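Local coordinates for DNA sulfur modification protein DndE (Escherichia coli, PDB 4LRV) that takes part in DNA phosphorothioation, the sulfur modification of the DNA backbone, and probably binds DNA, at residues Asp100-Ala103 and Ala104-Asn107; Pro83-Glu86 and Gln87-Ile91; Thr24-Pro28 and Asn29-Arg33. All coordinates share one frame; numbering follows the deposited sequence.

Interaction 1: residues Asp100-Ala103 and Ala104-Asn107; sequences DGIA and ALRN
Two branched aliphatic side chains meet where the helix ending at A103 runs into the last ordered residues of the chain: I102 and L105 touch through their outermost methyls, CD1 of I102 lying 3.8 Å from CD1 of L105. I102 places CG1 anti to its backbone N (chi1 -157°), while L105 turns CG beside its own N (chi1 -51°), and these choices carry the two end methyls to the same patch, where the side chains meet obliquely. The shank of L105 also rests on the last turn, with CG 3.7 Å from I102 O.

The polar contacts belong to the backbone. A104 N donates to D100 O at 3.3 Å, a long and bent bond that closes one of the final helical turns before A104 leaves helical geometry. A104 CB packs 3.4 Å from G101 O, and an alanine methyl is small enough to lie beside that carbonyl, which also accepts a hydrogen bond from R38 NH1.

R106 makes a different kind of contact. Its chain bends at the third torsion and folds back, so that one face of the guanidinium lies over A103, with NH1 3.7 Å from A103 CB; nearer its root, R106 CG is 3.6 Å from A103 O. The small methyl suits this place because the flat cation can settle over it.

D100 makes no side-chain contact with 104-107; its OD2 is hydrogen-bonded to S39 OG. I102 packs on L17 and L20 of helix 11-23 and on A35 of helix 28-40; L105 reaches L20, R38 and R6 of a second subunit. The end of helix 87-103 is thereby set against both of these helices.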
loop_
_atom_site.group_PDB
_atom_site.type_symbol
_atom_site.label_atom_id
_atom_site.label_comp_id
_atom_site.label_asym_id
_atom_site.label_seq_id
_atom_site.Cartn_x
_atom_site.Cartn_y
_atom_site.Cartn_z
ATOM N N ASP A 100 7.550 18.482 -17.701
ATOM C CA ASP A 100 6.482 19.476 -17.765
ATOM C C ASP A 100 5.493 19.280 -16.612
ATOM O O ASP A 100 5.246 20.196 -15.843
ATOM C CB ASP A 100 5.779 19.413 -19.118
ATOM C CG ASP A 100 4.605 20.354 -19.199
ATOM O OD1 ASP A 100 4.842 21.576 -19.337
ATOM O OD2 ASP A 100 3.448 19.874 -19.117
ATOM N N GLY A 101 4.957 18.062 -16.489
ATOM C CA GLY A 101 4.106 17.673 -15.359
ATOM C C GLY A 101 4.636 18.050 -13.977
ATOM O O GLY A 101 3.890 18.573 -13.151
ATOM N N ILE A 102 5.920 17.792 -13.729
ATOM C CA ILE A 102 6.542 18.121 -12.435
ATOM C C ILE A 102 6.933 19.600 -12.258
ATOM O O ILE A 102 6.914 20.103 -11.141
ATOM C CB ILE A 102 7.756 17.198 -12.112
ATOM C CG1 ILE A 102 8.019 17.153 -10.606
ATOM C CG2 ILE A 102 9.011 17.614 -12.872
ATOM C CD1 ILE A 102 7.117 16.181 -9.859
ATOM N N ALA A 103 7.276 20.294 -13.345
ATOM C CA ALA A 103 7.531 21.738 -13.282
ATOM C C ALA A 103 6.291 22.493 -12.801
ATOM O O ALA A 103 6.384 23.553 -12.180
ATOM C CB ALA A 103 7.964 22.260 -14.634
ATOM N N ALA A 104 5.127 21.922 -13.090
ATOM C CA ALA A 104 3.848 22.528 -12.755
ATOM C C ALA A 104 3.601 22.613 -11.241
ATOM O O ALA A 104 2.464 22.808 -10.806
ATOM C CB ALA A 104 2.719 21.761 -13.449
ATOM N N LEU A 105 4.664 22.468 -10.446
ATOM C CA LEU A 105 4.553 22.490 -8.987
ATOM C C LEU A 105 5.527 23.498 -8.369
ATOM O O LEU A 105 6.146 23.232 -7.333
ATOM C CB LEU A 105 4.779 21.089 -8.402
ATOM C CG LEU A 105 4.000 19.877 -8.954
ATOM C CD1 LEU A 105 4.564 18.573 -8.395
ATOM C CD2 LEU A 105 2.497 19.944 -8.688
ATOM N N ARG A 106 5.666 24.649 -9.020
ATOM C CA ARG A 106 6.473 25.749 -8.487
ATOM C C ARG A 106 5.677 27.061 -8.514
ATOM O O ARG A 106 4.693 27.171 -9.246
ATOM C CB ARG A 106 7.790 25.909 -9.269
ATOM C CG ARG A 106 8.580 24.612 -9.531
ATOM C CD ARG A 106 10.009 24.933 -9.972
ATOM N NE ARG A 106 10.552 24.023 -10.987
ATOM C CZ ARG A 106 10.603 24.281 -12.298
ATOM N NH1 ARG A 106 11.132 23.394 -13.138
ATOM N NH2 ARG A 106 10.130 25.427 -12.780
ATOM N N ASN A 107 6.111 28.025 -7.691
ATOM C CA ASN A 107 5.666 29.445 -7.700
ATOM C C ASN A 107 4.871 29.886 -6.468
ATOM O O ASN A 107 3.720 29.492 -6.269
ATOM C CB ASN A 107 4.950 29.850 -9.001
ATOM C CG ASN A 107 5.916 30.069 -10.169
ATOM O OD1 ASN A 107 7.120 29.798 -10.069
ATOM N ND2 ASN A 107 5.384 30.559 -11.289
#

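Interaction 2: residues Pro83-Glu86 and Gln87-Ile91; sequences PQLE and QKALI
E86 ends the loop and begins the helix: its carbonyl oxygen receives L90 N at 2.9 Å in a fairly straight bond (N-H...O 155°), the donor arriving almost in line with the C=O bond. The same oxygen takes a second, weak hydrogen bond from A89 N, also at 2.9 Å, so one acceptor gathers two donors of the first turn. The next bond of the helix, I91 N to Q87 O at 3.0 Å, continues the pattern.

Among the side chains, L85 does most of the packing. Its CG stands anti to the carbonyl carbon (chi1 -61°), and the body of the residue lies across the start of the helix. L85 CB is 3.9 Å from A89 CB, and L85 CD2 reaches the same methyl at 4.0 Å, so the alanine is covered both by the root of the leucine and by one of its branches. On the other partner, L90 CD2 comes to within 4.1 Å of L85 CB. A short methyl at A89 suits this place, since it also lies 3.5 Å from E86 O, while the longer L90 can bridge back to the loop.

The E86 chain bends at its second torsion and carries the carboxylate clear of the first-turn N-H groups; its negative charge near the helix start would probably be mildly favourable all the same. Q87 extends outward, and its NE2 donates to M2 O, tying the N-terminal segment to this helix; M2 also touches L90.

With E86 at the N-cap, L85 just before it and L90 four residues after it, the apolar pair forms a hydrophobic staple, a recurring feature of helix N-termini, here at the head of helix 87-103.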
loop_
_atom_site.group_PDB
_atom_site.type_symbol
_atom_site.label_atom_id
_atom_site.label_comp_id
_atom_site.label_asym_id
_atom_site.label_seq_id
_atom_site.Cartn_x
_atom_site.Cartn_y
_atom_site.Cartn_z
ATOM N N PRO A 83 2.598 9.342 -33.099
ATOM C CA PRO A 83 2.558 8.203 -34.033
ATOM C C PRO A 83 3.794 8.075 -34.923
ATOM O O PRO A 83 4.209 6.947 -35.263
ATOM C CB PRO A 83 1.302 8.474 -34.884
ATOM C CG PRO A 83 0.996 9.935 -34.715
ATOM C CD PRO A 83 1.501 10.304 -33.335
ATOM N N GLN A 84 4.385 9.215 -35.274
ATOM C CA GLN A 84 5.510 9.240 -36.213
ATOM C C GLN A 84 6.895 9.150 -35.567
ATOM O O GLN A 84 7.893 9.058 -36.276
ATOM C CB GLN A 84 5.433 10.477 -37.135
ATOM C CG GLN A 84 4.301 10.442 -38.161
ATOM C CD GLN A 84 4.383 9.242 -39.101
ATOM O OE1 GLN A 84 3.472 8.420 -39.151
ATOM N NE2 GLN A 84 5.474 9.144 -39.851
ATOM N N LEU A 85 6.962 9.168 -34.240
ATOM C CA LEU A 85 8.260 9.195 -33.556
ATOM C C LEU A 85 8.887 7.805 -33.433
ATOM O O LEU A 85 8.181 6.805 -33.268
ATOM C CB LEU A 85 8.140 9.857 -32.177
ATOM C CG LEU A 85 7.682 11.321 -32.122
ATOM C CD1 LEU A 85 7.713 11.874 -30.692
ATOM C CD2 LEU A 85 8.550 12.163 -33.014
ATOM N N GLU A 86 10.213 7.754 -33.532
ATOM C CA GLU A 86 10.967 6.524 -33.312
ATOM C C GLU A 86 11.314 6.399 -31.831
ATOM O O GLU A 86 11.175 7.357 -31.077
ATOM C CB GLU A 86 12.250 6.515 -34.134
ATOM C CG GLU A 86 12.116 7.011 -35.575
ATOM C CD GLU A 86 11.753 5.905 -36.549
ATOM O OE1 GLU A 86 12.408 5.829 -37.610
ATOM O OE2 GLU A 86 10.820 5.114 -36.259
ATOM N N GLN A 87 11.776 5.222 -31.425
ATOM C CA GLN A 87 12.095 4.954 -30.022
ATOM C C GLN A 87 12.898 6.086 -29.352
ATOM O O GLN A 87 12.457 6.654 -28.344
ATOM C CB GLN A 87 12.819 3.612 -29.886
ATOM C CG GLN A 87 12.841 3.068 -28.470
ATOM C CD GLN A 87 13.399 1.653 -28.393
ATOM O OE1 GLN A 87 14.582 1.425 -28.655
ATOM N NE2 GLN A 87 12.549 0.699 -28.029
ATOM N N LYS A 88 14.057 6.415 -29.918
ATOM C CA LYS A 88 14.882 7.526 -29.435
ATOM C C LYS A 88 14.050 8.783 -29.113
ATOM O O LYS A 88 14.224 9.396 -28.067
ATOM C CB LYS A 88 15.984 7.852 -30.457
ATOM C CG LYS A 88 17.015 8.875 -29.992
ATOM C CD LYS A 88 18.083 8.233 -29.092
ATOM C CE LYS A 88 19.405 7.975 -29.831
ATOM N NZ LYS A 88 20.359 9.132 -29.690
ATOM N N ALA A 89 13.134 9.143 -30.009
ATOM C CA ALA A 89 12.314 10.341 -29.826
ATOM C C ALA A 89 11.169 10.145 -28.822
ATOM O O ALA A 89 10.782 11.097 -28.137
ATOM C CB ALA A 89 11.788 10.850 -31.168
ATOM N N LEU A 90 10.638 8.924 -28.741
ATOM C CA LEU A 90 9.600 8.576 -27.775
ATOM C C LEU A 90 10.079 8.697 -26.322
ATOM O O LEU A 90 9.325 9.117 -25.439
ATOM C CB LEU A 90 9.071 7.159 -28.035
ATOM C CG LEU A 90 7.983 6.987 -29.097
ATOM C CD1 LEU A 90 7.589 5.539 -29.157
ATOM C CD2 LEU A 90 6.748 7.853 -28.826
ATOM N N ILE A 91 11.329 8.325 -26.084
ATOM C CA ILE A 91 11.933 8.514 -24.771
ATOM C C ILE A 91 11.989 9.996 -24.412
ATOM O O ILE A 91 11.579 10.388 -23.312
ATOM C CB ILE A 91 13.351 7.904 -24.672
ATOM C CG1 ILE A 91 13.375 6.502 -25.290
ATOM C CG2 ILE A 91 13.804 7.864 -23.200
ATOM C CD1 ILE A 91 14.770 6.011 -25.639
#

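Interaction 3: residues Thr24-Pro28 and Asn29-Arg33; sequences TGITP and NIAAR
A hydrophobic staple marks the N-terminus of helix 28-40: I26, just before the N-cap T27, packs its CG2 3.8 Å from the CB of A31, four residues after the cap. The same methyl lies 3.8 Å from I30 CG2, a beta-branched neighbour that widens the apolar patch. T27 O accepts A31 N at 3.0 Å, with a weaker bond from I30 N, and A32 N follows onto P28 O at 2.9 Å. Proline fits the first turn, where the missing N-H costs no helical bond. T27 turns OG1 between its N and carbonyl carbon (chi1 57°) and donates to N29 OD1 at 3.0 Å, close to the line of the amide C=O. I30 CD1 lies 3.4 Å from that hydroxyl. An alanine at T27 would leave N29 OD1 without this donor and is likely to make the amide less firmly fixed, although N29 ND2 also binds T65 O.

Upstream, T24 OG1 accepts I26 N in an ST turn. The loop joins helix 11-23 to helix 28-40, consistent with the two helices of a ribbon-helix-helix fold, as in the Met repressor clan; A31 packs on L17 and L20 of the first helix, and I26 meets T65 of a second subunit.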
loop_
_atom_site.group_PDB
_atom_site.type_symbol
_atom_site.label_atom_id
_atom_site.label_comp_id
_atom_site.label_asym_id
_atom_site.label_seq_id
_atom_site.Cartn_x
_atom_site.Cartn_y
_atom_site.Cartn_z
ATOM N N THR A 24 6.323 15.326 0.264
ATOM C CA THR A 24 5.232 14.384 0.249
ATOM C C THR A 24 5.858 13.015 0.500
ATOM O O THR A 24 7.076 12.897 0.602
ATOM C CB THR A 24 4.499 14.431 -1.102
ATOM O OG1 THR A 24 5.326 13.875 -2.129
ATOM C CG2 THR A 24 4.189 15.860 -1.485
ATOM N N GLY A 25 5.070 11.967 0.627
ATOM C CA GLY A 25 5.732 10.674 0.716
ATOM C C GLY A 25 6.116 10.121 -0.652
ATOM O O GLY A 25 6.810 9.110 -0.751
ATOM N N ILE A 26 5.661 10.800 -1.700
ATOM C CA ILE A 26 5.610 10.222 -3.044
ATOM C C ILE A 26 6.991 9.907 -3.608
ATOM O O ILE A 26 7.837 10.787 -3.745
ATOM C CB ILE A 26 4.849 11.138 -4.013
ATOM C CG1 ILE A 26 3.483 11.513 -3.419
ATOM C CG2 ILE A 26 4.720 10.467 -5.376
ATOM C CD1 ILE A 26 2.847 12.775 -4.005
ATOM N N THR A 27 7.196 8.631 -3.911
ATOM C CA THR A 27 8.456 8.122 -4.442
ATOM C C THR A 27 8.652 8.576 -5.882
ATOM O O THR A 27 7.682 8.691 -6.630
ATOM C CB THR A 27 8.454 6.610 -4.432
ATOM O OG1 THR A 27 7.333 6.154 -5.192
ATOM C CG2 THR A 27 8.326 6.101 -3.021
ATOM N N PRO A 28 9.909 8.807 -6.286
ATOM C CA PRO A 28 10.200 9.389 -7.608
ATOM C C PRO A 28 9.502 8.676 -8.771
ATOM O O PRO A 28 8.953 9.334 -9.655
ATOM C CB PRO A 28 11.719 9.260 -7.729
ATOM C CG PRO A 28 12.217 9.136 -6.327
ATOM C CD PRO A 28 11.139 8.404 -5.574
ATOM N N ASN A 29 9.484 7.351 -8.773
ATOM C CA ASN A 29 8.848 6.642 -9.881
ATOM C C ASN A 29 7.321 6.824 -9.967
ATOM O O ASN A 29 6.763 6.878 -11.066
ATOM C CB ASN A 29 9.260 5.161 -9.923
ATOM C CG ASN A 29 8.702 4.353 -8.768
ATOM O OD1 ASN A 29 8.426 4.879 -7.687
ATOM N ND2 ASN A 29 8.539 3.050 -8.994
ATOM N N ILE A 30 6.658 6.919 -8.815
ATOM C CA ILE A 30 5.220 7.170 -8.782
ATOM C C ILE A 30 4.926 8.609 -9.191
ATOM O O ILE A 30 3.911 8.880 -9.822
ATOM C CB ILE A 30 4.600 6.885 -7.384
ATOM C CG1 ILE A 30 4.505 5.372 -7.133
ATOM C CG2 ILE A 30 3.214 7.521 -7.272
ATOM C CD1 ILE A 30 4.174 4.988 -5.685
ATOM N N ALA A 31 5.813 9.527 -8.813
ATOM C CA ALA A 31 5.644 10.930 -9.153
ATOM C C ALA A 31 5.830 11.139 -10.651
ATOM O O ALA A 31 5.199 12.013 -11.245
ATOM C CB ALA A 31 6.624 11.770 -8.386
ATOM N N ALA A 32 6.699 10.334 -11.255
ATOM C CA ALA A 32 6.903 10.381 -12.683
ATOM C C ALA A 32 5.612 9.988 -13.425
ATOM O O ALA A 32 5.258 10.600 -14.436
ATOM C CB ALA A 32 8.068 9.497 -13.073
ATOM N N ARG A 33 4.901 8.983 -12.914
ATOM C CA ARG A 33 3.617 8.601 -13.491
ATOM C C ARG A 33 2.625 9.743 -13.425
ATOM O O ARG A 33 2.033 10.116 -14.447
ATOM C CB ARG A 33 3.042 7.390 -12.777
ATOM C CG ARG A 33 3.898 6.173 -12.937
ATOM C CD ARG A 33 3.399 5.059 -12.098
ATOM N NE ARG A 33 4.504 4.162 -11.816
ATOM C CZ ARG A 33 4.444 3.142 -10.973
ATOM N NH1 ARG A 33 3.319 2.882 -10.314
ATOM N NH2 ARG A 33 5.523 2.388 -10.790
#

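Interactions 1 and 2 mark the two ends of helix 87-103, the head at 83-91 and the tail at 100-107; their centres are 24 Å apart, on opposite sides of the chain's centre. Interaction 3 starts helix 28-40 and lies nearer the tail: its centre is 14 Å from that of interaction 1, with nearest atoms about 5 Å apart, and L20 of helix 11-23 packs against both. Each of these two contacts also touches a second subunit, whereas no other chain of the assembly touches interaction 2. Interaction 3 meets a third subunit as well, its P28 packing on G25 of that chain. None of the three includes a bound ligand.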